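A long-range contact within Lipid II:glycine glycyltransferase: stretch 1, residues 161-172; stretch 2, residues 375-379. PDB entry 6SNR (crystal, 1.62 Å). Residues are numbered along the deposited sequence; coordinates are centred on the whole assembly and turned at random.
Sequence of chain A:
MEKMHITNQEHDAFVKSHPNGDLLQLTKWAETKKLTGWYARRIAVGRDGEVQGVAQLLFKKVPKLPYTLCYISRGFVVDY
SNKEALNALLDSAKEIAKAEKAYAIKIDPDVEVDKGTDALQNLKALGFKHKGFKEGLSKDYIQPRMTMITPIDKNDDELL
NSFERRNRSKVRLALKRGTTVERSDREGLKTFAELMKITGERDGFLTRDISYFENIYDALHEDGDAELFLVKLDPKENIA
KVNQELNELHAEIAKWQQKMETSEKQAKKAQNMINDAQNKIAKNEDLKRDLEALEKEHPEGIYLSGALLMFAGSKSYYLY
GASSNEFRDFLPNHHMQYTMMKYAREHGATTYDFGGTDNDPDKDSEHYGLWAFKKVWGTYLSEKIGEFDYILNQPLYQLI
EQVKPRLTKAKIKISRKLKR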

# COMPACT_ATOMS: atom_id res chain seq x y z
N ASN A 161 11.59 6.84 -13.64
CA ASN A 161 11.13 7.35 -14.95
C ASN A 161 9.62 7.25 -15.20
O ASN A 161 9.01 8.08 -15.93
CB ASN A 161 11.92 6.64 -16.09
CG ASN A 161 13.40 7.01 -16.14
OD1 ASN A 161 13.84 8.03 -15.60
ND2 ASN A 161 14.19 6.13 -16.76
N SER A 162 8.97 6.25 -14.55
CA SER A 162 7.53 6.03 -14.71
C SER A 162 6.67 7.07 -14.01
O SER A 162 5.52 7.24 -14.36
CB SER A 162 7.16 4.59 -14.23
OG SER A 162 7.13 4.48 -12.81
N PHE A 163 7.21 7.79 -13.01
CA PHE A 163 6.43 8.82 -12.34
C PHE A 163 6.18 10.06 -13.21
O PHE A 163 6.91 10.30 -14.21
CB PHE A 163 7.10 9.24 -11.02
CG PHE A 163 7.46 8.10 -10.08
CD1 PHE A 163 6.86 6.84 -10.13
CD2 PHE A 163 8.47 8.31 -9.16
CE1 PHE A 163 7.24 5.85 -9.21
CE2 PHE A 163 8.88 7.35 -8.30
CZ PHE A 163 8.23 6.10 -8.30
N GLU A 164 5.21 10.87 -12.83
CA GLU A 164 4.92 12.06 -13.59
C GLU A 164 6.09 13.03 -13.36
O GLU A 164 6.80 12.97 -12.36
CB GLU A 164 3.50 12.59 -13.35
CG GLU A 164 3.20 13.60 -12.30
CD GLU A 164 3.93 14.92 -12.38
OE1 GLU A 164 4.57 15.10 -11.39
OE2 GLU A 164 3.88 15.79 -13.37
N ARG A 165 6.33 13.90 -14.35
CA ARG A 165 7.58 14.65 -14.40
C ARG A 165 7.92 15.51 -13.19
O ARG A 165 9.03 15.41 -12.68
CB ARG A 165 7.56 15.49 -15.68
CG ARG A 165 8.87 16.19 -15.99
CD ARG A 165 8.78 16.82 -17.37
NE ARG A 165 10.10 17.34 -17.78
CZ ARG A 165 10.27 18.31 -18.67
NH1 ARG A 165 9.22 18.89 -19.25
NH2 ARG A 165 11.53 18.71 -18.94
N ARG A 166 6.97 16.32 -12.71
CA ARG A 166 7.15 17.13 -11.49
C ARG A 166 7.45 16.22 -10.29
O ARG A 166 8.36 16.48 -9.49
CB ARG A 166 5.96 18.04 -11.22
CG ARG A 166 5.70 19.17 -12.22
CD ARG A 166 4.86 20.26 -11.55
NE ARG A 166 4.73 21.48 -12.35
CZ ARG A 166 4.55 22.71 -11.86
NH1 ARG A 166 4.49 22.94 -10.55
NH2 ARG A 166 4.45 23.74 -12.69
N ASN A 167 6.74 15.11 -10.19
CA ASN A 167 7.00 14.20 -9.06
C ASN A 167 8.37 13.55 -9.11
O ASN A 167 9.01 13.33 -8.08
CB ASN A 167 5.91 13.10 -9.02
CG ASN A 167 5.91 12.34 -7.74
OD1 ASN A 167 6.03 12.93 -6.67
ND2 ASN A 167 5.77 11.02 -7.83
N ARG A 168 8.88 13.24 -10.31
CA ARG A 168 10.24 12.71 -10.43
C ARG A 168 11.22 13.69 -9.82
O ARG A 168 12.18 13.29 -9.12
CB ARG A 168 10.66 12.46 -11.89
CG ARG A 168 9.82 11.44 -12.63
CD ARG A 168 10.52 10.92 -13.86
NE ARG A 168 10.64 11.93 -14.93
CZ ARG A 168 9.75 12.19 -15.89
NH1 ARG A 168 8.59 11.53 -16.02
NH2 ARG A 168 10.06 13.13 -16.81
N SER A 169 11.01 14.98 -10.11
CA SER A 169 11.91 15.98 -9.59
C SER A 169 11.86 16.03 -8.05
O SER A 169 12.90 16.16 -7.39
CB SER A 169 11.62 17.36 -10.19
OG SER A 169 12.27 18.35 -9.41
N LYS A 170 10.67 15.86 -7.49
CA LYS A 170 10.49 15.91 -6.04
C LYS A 170 11.12 14.68 -5.39
O LYS A 170 11.70 14.78 -4.31
CB LYS A 170 9.01 15.97 -5.63
CG LYS A 170 8.23 17.22 -6.02
CD LYS A 170 8.34 18.39 -5.05
CE LYS A 170 7.14 19.32 -5.24
NZ LYS A 170 7.35 20.72 -4.78
N VAL A 171 11.00 13.51 -6.02
CA VAL A 171 11.65 12.31 -5.52
C VAL A 171 13.18 12.45 -5.48
O VAL A 171 13.81 12.11 -4.50
CB VAL A 171 11.22 11.03 -6.29
CG1 VAL A 171 12.05 9.83 -5.87
CG2 VAL A 171 9.71 10.77 -6.08
N ARG A 172 13.77 12.98 -6.57
CA ARG A 172 15.21 13.17 -6.61
C ARG A 172 15.64 14.11 -5.49
O ARG A 172 16.66 13.87 -4.86
CB ARG A 172 15.65 13.70 -7.98
CG ARG A 172 15.49 12.68 -9.10
CD ARG A 172 16.41 12.96 -10.29
NE ARG A 172 16.05 12.09 -11.41
CZ ARG A 172 15.07 12.36 -12.27
NH1 ARG A 172 14.42 13.50 -12.21
NH2 ARG A 172 14.81 11.48 -13.24
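Stretch 2 375-379: KVWGT

The carbonyl oxygen of Val376 is the polar anchor of this contact. It accepts a nearly linear hydrogen bond from the backbone of stretch 1, Glu164 N to Val376 O, at 3.1 Å and 171°, and a weak second one from a side chain, Asn167 ND2 to Val376 O, at 3.2 Å and 134°. A carbonyl oxygen has two lone pairs and can serve both donors. Asparagine suits this place because its short side chain ends in an amide NH2 group, and its CA-to-CB bond points toward stretch 2.

The donors lie where a helix begins. Glu164 is the N-cap of the helix that starts at Arg165, and its carboxylate accepts from backbone NH groups that have no carbonyl partner in a preceding turn: Asn167 N to Glu164 OE1 is very short at 2.5 Å, and Arg166 N to Glu164 OE2 is weak at 3.2 Å. An acidic residue is apt here, since its negative charge also faces the positive end of the helix dipole. Thus Glu164 caps its own helix with its side chain while its backbone NH reaches across to Val376.

Stretch 2 forms no regular helix or strand. It runs opposite in order to stretch 1: Val376 lies nearest Glu164, with CA atoms 4.9 Å apart, and Gly378 nearest Phe163, with CA atoms 4.2 Å apart. At Gly378 phi is positive (65°, with psi 31°), a conformation that by itself favours glycine. The close approach makes the same demand: Gly378 CA lies 3.3 Å from Ser162 O, and a CB in the ideal position would point toward stretch 1 and fall 2.5 Å from Ser162 OG, a clash.

Around this polar centre the packing is apolar and aromatic. The branched side chain of Val376 covers the aliphatic part of Glu164, with Val376 CG1 3.3 Å from Glu164 CG. Trp377 starts away from stretch 1 at its CA-to-CB bond, yet its long side chain brings the indole back. The edge of its six-membered ring meets the face of Phe163, with centroids 4.9 Å apart and planes at 68°; Trp377 CZ3 is 3.7 Å from Phe163 CE2. Asn167 ND2 sits over a face of the indole, 3.4 Å from Trp377 CD2. One helical turn beyond Asn167, the buried Val171 extends the apolar surface, its CG2 3.7 Å from Trp377 CH2. In all, the two stretches, at least 206 residues apart where they touch, bury 371 Å² between them.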

# COMPACT_ATOMS: atom_id res chain seq x y z
N LYS A 375 -2.26 9.54 -8.88
CA LYS A 375 -2.02 9.55 -10.32
C LYS A 375 -0.55 9.88 -10.71
O LYS A 375 -0.15 9.58 -11.80
CB LYS A 375 -2.98 10.50 -11.03
CG LYS A 375 -2.74 12.00 -10.81
CD LYS A 375 -3.80 12.78 -11.57
CE LYS A 375 -3.34 14.20 -11.89
NZ LYS A 375 -4.32 14.89 -12.77
N VAL A 376 0.22 10.48 -9.81
CA VAL A 376 1.59 10.93 -10.16
C VAL A 376 2.67 9.91 -9.92
O VAL A 376 3.84 10.16 -10.17
CB VAL A 376 1.95 12.28 -9.48
CG1 VAL A 376 0.96 13.37 -9.88
CG2 VAL A 376 2.05 12.18 -7.98
N TRP A 377 2.29 8.72 -9.40
CA TRP A 377 3.22 7.71 -8.99
C TRP A 377 3.43 6.54 -9.98
O TRP A 377 3.75 5.40 -9.57
CB TRP A 377 2.78 7.19 -7.59
CG TRP A 377 3.11 8.21 -6.56
CD1 TRP A 377 2.27 9.08 -5.97
CD2 TRP A 377 4.41 8.46 -6.00
NE1 TRP A 377 2.96 9.87 -5.06
CE2 TRP A 377 4.27 9.51 -5.06
CE3 TRP A 377 5.69 7.92 -6.22
CZ2 TRP A 377 5.38 10.04 -4.34
CZ3 TRP A 377 6.77 8.43 -5.47
CH2 TRP A 377 6.59 9.51 -4.57
N GLY A 378 3.34 6.81 -11.28
CA GLY A 378 3.49 5.77 -12.26
C GLY A 378 2.40 4.69 -12.23
O GLY A 378 2.63 3.55 -12.64
N THR A 379 1.22 5.14 -11.84
CA THR A 379 0.08 4.26 -11.65
C THR A 379 -0.77 4.12 -12.88
O THR A 379 -0.90 5.08 -13.67
CB THR A 379 -0.83 4.81 -10.55
OG1 THR A 379 -1.08 6.21 -10.77
CG2 THR A 379 -0.19 4.62 -9.17